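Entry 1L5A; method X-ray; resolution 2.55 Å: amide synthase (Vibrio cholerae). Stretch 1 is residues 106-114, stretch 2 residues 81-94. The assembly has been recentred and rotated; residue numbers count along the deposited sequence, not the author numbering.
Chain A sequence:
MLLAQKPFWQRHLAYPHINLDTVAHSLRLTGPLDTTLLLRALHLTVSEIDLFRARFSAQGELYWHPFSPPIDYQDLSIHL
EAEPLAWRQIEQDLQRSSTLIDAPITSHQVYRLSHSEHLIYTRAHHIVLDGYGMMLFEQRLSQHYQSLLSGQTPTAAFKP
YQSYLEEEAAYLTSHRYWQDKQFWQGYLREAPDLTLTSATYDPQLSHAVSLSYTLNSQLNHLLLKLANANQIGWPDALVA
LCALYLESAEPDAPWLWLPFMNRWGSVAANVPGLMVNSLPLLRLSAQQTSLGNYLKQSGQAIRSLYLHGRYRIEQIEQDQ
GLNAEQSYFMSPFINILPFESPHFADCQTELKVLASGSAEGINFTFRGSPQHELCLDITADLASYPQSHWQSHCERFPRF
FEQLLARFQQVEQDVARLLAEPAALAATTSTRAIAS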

# COMPACT_ATOMS: atom_id res chain seq x y z
N THR A 106 2.15 -17.52 30.92
CA THR A 106 0.90 -16.97 31.44
C THR A 106 0.25 -17.85 32.49
O THR A 106 0.67 -18.98 32.71
CB THR A 106 -0.14 -16.73 30.31
OG1 THR A 106 -0.75 -17.97 29.93
CG2 THR A 106 0.54 -16.09 29.10
N SER A 107 -0.77 -17.32 33.15
CA SER A 107 -1.50 -18.04 34.18
C SER A 107 -2.97 -17.64 34.05
O SER A 107 -3.28 -16.49 33.76
CB SER A 107 -0.95 -17.67 35.57
OG SER A 107 -1.52 -18.47 36.59
N HIS A 108 -3.86 -18.60 34.28
CA HIS A 108 -5.30 -18.34 34.19
C HIS A 108 -6.02 -19.00 35.34
O HIS A 108 -6.01 -20.23 35.49
CB HIS A 108 -5.82 -18.86 32.84
CG HIS A 108 -5.02 -18.37 31.68
ND1 HIS A 108 -5.22 -17.14 31.10
CD2 HIS A 108 -3.90 -18.88 31.10
CE1 HIS A 108 -4.26 -16.91 30.22
NE2 HIS A 108 -3.45 -17.95 30.20
N GLN A 109 -6.66 -18.19 36.17
CA GLN A 109 -7.36 -18.74 37.31
C GLN A 109 -8.80 -18.24 37.31
O GLN A 109 -9.04 -17.08 37.00
CB GLN A 109 -6.64 -18.31 38.59
CG GLN A 109 -5.15 -18.69 38.68
CD GLN A 109 -4.41 -17.91 39.81
OE1 GLN A 109 -5.03 -17.40 40.76
NE2 GLN A 109 -3.08 -17.83 39.69
N VAL A 110 -9.75 -19.10 37.65
CA VAL A 110 -11.15 -18.69 37.72
C VAL A 110 -11.74 -19.10 39.06
O VAL A 110 -11.50 -20.21 39.53
CB VAL A 110 -12.02 -19.36 36.63
CG1 VAL A 110 -13.43 -18.79 36.69
CG2 VAL A 110 -11.42 -19.11 35.26
N TYR A 111 -12.53 -18.23 39.67
CA TYR A 111 -13.13 -18.54 40.96
C TYR A 111 -14.61 -18.27 41.03
O TYR A 111 -15.06 -17.16 40.75
CB TYR A 111 -12.49 -17.75 42.10
CG TYR A 111 -11.01 -17.91 42.21
CD1 TYR A 111 -10.14 -16.99 41.61
CD2 TYR A 111 -10.46 -19.00 42.88
CE1 TYR A 111 -8.76 -17.16 41.67
CE2 TYR A 111 -9.09 -19.18 42.94
CZ TYR A 111 -8.24 -18.25 42.33
OH TYR A 111 -6.89 -18.47 42.33
N ARG A 112 -15.37 -19.27 41.43
CA ARG A 112 -16.79 -19.09 41.62
C ARG A 112 -16.84 -18.77 43.12
O ARG A 112 -16.61 -19.64 43.96
CB ARG A 112 -17.56 -20.38 41.30
CG ARG A 112 -19.07 -20.29 41.51
CD ARG A 112 -19.79 -21.53 40.99
NE ARG A 112 -21.08 -21.74 41.65
CZ ARG A 112 -22.27 -21.43 41.13
NH1 ARG A 112 -22.37 -20.89 39.93
NH2 ARG A 112 -23.36 -21.65 41.85
N LEU A 113 -17.10 -17.52 43.45
CA LEU A 113 -17.16 -17.10 44.85
C LEU A 113 -18.54 -17.41 45.42
O LEU A 113 -18.66 -17.87 46.55
CB LEU A 113 -16.88 -15.60 44.94
CG LEU A 113 -15.52 -15.19 44.36
CD1 LEU A 113 -15.41 -13.68 44.28
CD2 LEU A 113 -14.42 -15.78 45.23
N SER A 114 -19.56 -17.14 44.62
CA SER A 114 -20.94 -17.40 44.99
C SER A 114 -21.65 -17.66 43.66
O SER A 114 -21.02 -17.60 42.61
CB SER A 114 -21.52 -16.18 45.70
OG SER A 114 -22.19 -15.31 44.81
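Stretch 2 (81-94) EAEPLAWRQIEQDL

Stretch 2 is an α-helix from Ala82 to Leu94, with Glu81 at the N-cap position, and it packs against the extended strand of stretch 1. The two run nearly antiparallel: their N-to-C directions make an angle of 163° (signed crossing angle -163°), and the axes approach to 8.9 Å. The register therefore descends along the helix as it climbs the strand, pairing Ser107 with Asp93, Gln109 with Ile90, Tyr111 with Ala86 and Leu113 with Ala82. The CA–CA separation shrinks from 8.1 Å at Ser107–Asp93 to 5.7 Å at Leu113–Ala82, and at the close end the helix residues opposite the strand in the register, Ala86 and Ala82, are alanines.

Tyr111 covers the most surface. With chi1 in the m well, its ring presents a face to Ala86, whose CB lies 3.7 Å from the ring centroid and 13° off the normal, a CH-pi contact. A methyl is compact enough to let the aromatic plane lie close to the helix. Ile90 adds an apolar contact, its CG1 4.1 Å from Tyr111 CE1, and Tyr111 OH reaches 3.4 Å from Gln89 CB. The hydroxyl is not left unpaired there: Tyr111 OH donates to Gln109 OE1 at 2.7 Å, a bond within the strand.

Leu113 covers almost as much. Its CB points sideways, but the branched end comes nearer, placing CD2 4.2 Å from Ala82 CB and 4.1 Å from Ala86 CB. The two alanines, one helical turn apart, leave room for this bulky aliphatic group.

Toward the other end the contact becomes more polar. Gln109 NE2 lies 3.6 Å from Asp93 CB, and Ser107 OG is 3.5 Å from Asp93 OD2, but no hydrogen bond crosses the interface. Both carboxylate oxygens of Asp93 are hydrogen-bonded elsewhere in the structure. The helix is thus held against the strand by packing.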

# COMPACT_ATOMS: atom_id res chain seq x y z
N GLU A 81 -14.75 -17.93 53.62
CA GLU A 81 -13.59 -17.08 53.33
C GLU A 81 -13.22 -17.29 51.85
O GLU A 81 -12.05 -17.42 51.49
CB GLU A 81 -12.41 -17.48 54.23
N ALA A 82 -14.25 -17.33 51.00
CA ALA A 82 -14.08 -17.54 49.57
C ALA A 82 -13.20 -16.47 48.93
O ALA A 82 -12.20 -16.79 48.27
CB ALA A 82 -15.43 -17.58 48.88
N GLU A 83 -13.57 -15.21 49.13
CA GLU A 83 -12.80 -14.12 48.57
C GLU A 83 -11.35 -14.12 49.05
O GLU A 83 -10.41 -14.14 48.25
CB GLU A 83 -13.46 -12.79 48.88
CG GLU A 83 -14.77 -12.57 48.16
CD GLU A 83 -15.00 -11.11 47.85
OE1 GLU A 83 -14.16 -10.54 47.11
OE2 GLU A 83 -15.99 -10.54 48.32
N PRO A 84 -11.14 -14.09 50.37
CA PRO A 84 -9.76 -14.09 50.85
C PRO A 84 -8.99 -15.30 50.32
O PRO A 84 -7.79 -15.22 50.05
CB PRO A 84 -9.94 -14.13 52.37
CG PRO A 84 -11.12 -13.23 52.54
CD PRO A 84 -12.07 -13.72 51.46
N LEU A 85 -9.68 -16.42 50.16
CA LEU A 85 -9.01 -17.60 49.67
C LEU A 85 -8.54 -17.36 48.22
O LEU A 85 -7.41 -17.68 47.86
CB LEU A 85 -9.94 -18.81 49.73
CG LEU A 85 -9.27 -20.14 50.13
CD1 LEU A 85 -7.91 -20.30 49.41
CD2 LEU A 85 -9.08 -20.17 51.66
N ALA A 86 -9.43 -16.78 47.41
CA ALA A 86 -9.09 -16.51 46.02
C ALA A 86 -7.92 -15.51 45.94
O ALA A 86 -6.92 -15.78 45.27
CB ALA A 86 -10.32 -15.97 45.28
N TRP A 87 -8.02 -14.38 46.66
CA TRP A 87 -6.95 -13.39 46.63
C TRP A 87 -5.59 -13.83 47.17
O TRP A 87 -4.58 -13.25 46.79
CB TRP A 87 -7.39 -12.10 47.31
CG TRP A 87 -8.32 -11.33 46.42
CD1 TRP A 87 -9.68 -11.38 46.42
CD2 TRP A 87 -7.95 -10.48 45.33
NE1 TRP A 87 -10.19 -10.62 45.40
CE2 TRP A 87 -9.15 -10.05 44.71
CE3 TRP A 87 -6.72 -10.04 44.81
CZ2 TRP A 87 -9.16 -9.20 43.60
CZ3 TRP A 87 -6.73 -9.20 43.72
CH2 TRP A 87 -7.95 -8.79 43.12
N ARG A 88 -5.53 -14.85 48.02
CA ARG A 88 -4.23 -15.29 48.51
C ARG A 88 -3.52 -15.96 47.35
O ARG A 88 -2.31 -15.84 47.20
CB ARG A 88 -4.35 -16.34 49.63
CG ARG A 88 -4.89 -15.85 50.94
CD ARG A 88 -5.10 -17.02 51.89
NE ARG A 88 -5.66 -16.58 53.16
CZ ARG A 88 -6.19 -17.39 54.07
NH1 ARG A 88 -6.22 -18.70 53.85
NH2 ARG A 88 -6.68 -16.90 55.20
N GLN A 89 -4.28 -16.68 46.54
CA GLN A 89 -3.69 -17.39 45.42
C GLN A 89 -3.35 -16.43 44.30
O GLN A 89 -2.42 -16.67 43.54
CB GLN A 89 -4.63 -18.49 44.93
CG GLN A 89 -4.92 -19.57 45.97
CD GLN A 89 -5.74 -20.69 45.41
OE1 GLN A 89 -5.22 -21.58 44.75
NE2 GLN A 89 -7.05 -20.64 45.66
N ILE A 90 -4.11 -15.35 44.19
CA ILE A 90 -3.80 -14.39 43.15
C ILE A 90 -2.48 -13.70 43.51
O ILE A 90 -1.60 -13.52 42.66
CB ILE A 90 -4.93 -13.35 42.99
CG1 ILE A 90 -6.13 -14.03 42.32
CG2 ILE A 90 -4.44 -12.17 42.16
CD1 ILE A 90 -7.32 -13.13 42.06
N GLU A 91 -2.33 -13.34 44.78
CA GLU A 91 -1.11 -12.68 45.23
C GLU A 91 0.03 -13.67 45.12
O GLU A 91 1.16 -13.31 44.82
CB GLU A 91 -1.24 -12.21 46.68
CG GLU A 91 -0.02 -11.50 47.25
CD GLU A 91 0.36 -10.23 46.49
OE1 GLU A 91 -0.53 -9.53 45.95
OE2 GLU A 91 1.57 -9.91 46.45
N GLN A 92 -0.27 -14.94 45.36
CA GLN A 92 0.77 -15.94 45.28
C GLN A 92 1.38 -15.90 43.88
O GLN A 92 2.60 -15.89 43.72
CB GLN A 92 0.20 -17.33 45.57
CG GLN A 92 1.21 -18.45 45.44
CD GLN A 92 2.41 -18.26 46.35
OE1 GLN A 92 2.27 -18.19 47.57
NE2 GLN A 92 3.60 -18.17 45.75
N ASP A 93 0.54 -15.86 42.85
CA ASP A 93 1.07 -15.83 41.49
C ASP A 93 1.83 -14.53 41.22
O ASP A 93 2.87 -14.54 40.55
CB ASP A 93 -0.04 -16.04 40.48
CG ASP A 93 0.45 -15.95 39.05
OD1 ASP A 93 0.30 -14.87 38.44
OD2 ASP A 93 1.00 -16.95 38.54
N LEU A 94 1.32 -13.42 41.72
CA LEU A 94 2.00 -12.15 41.55
C LEU A 94 3.39 -12.21 42.20
O LEU A 94 4.35 -11.65 41.70
CB LEU A 94 1.20 -11.01 42.19
CG LEU A 94 -0.00 -10.60 41.35
CD1 LEU A 94 -0.79 -9.52 42.07
CD2 LEU A 94 0.48 -10.11 39.99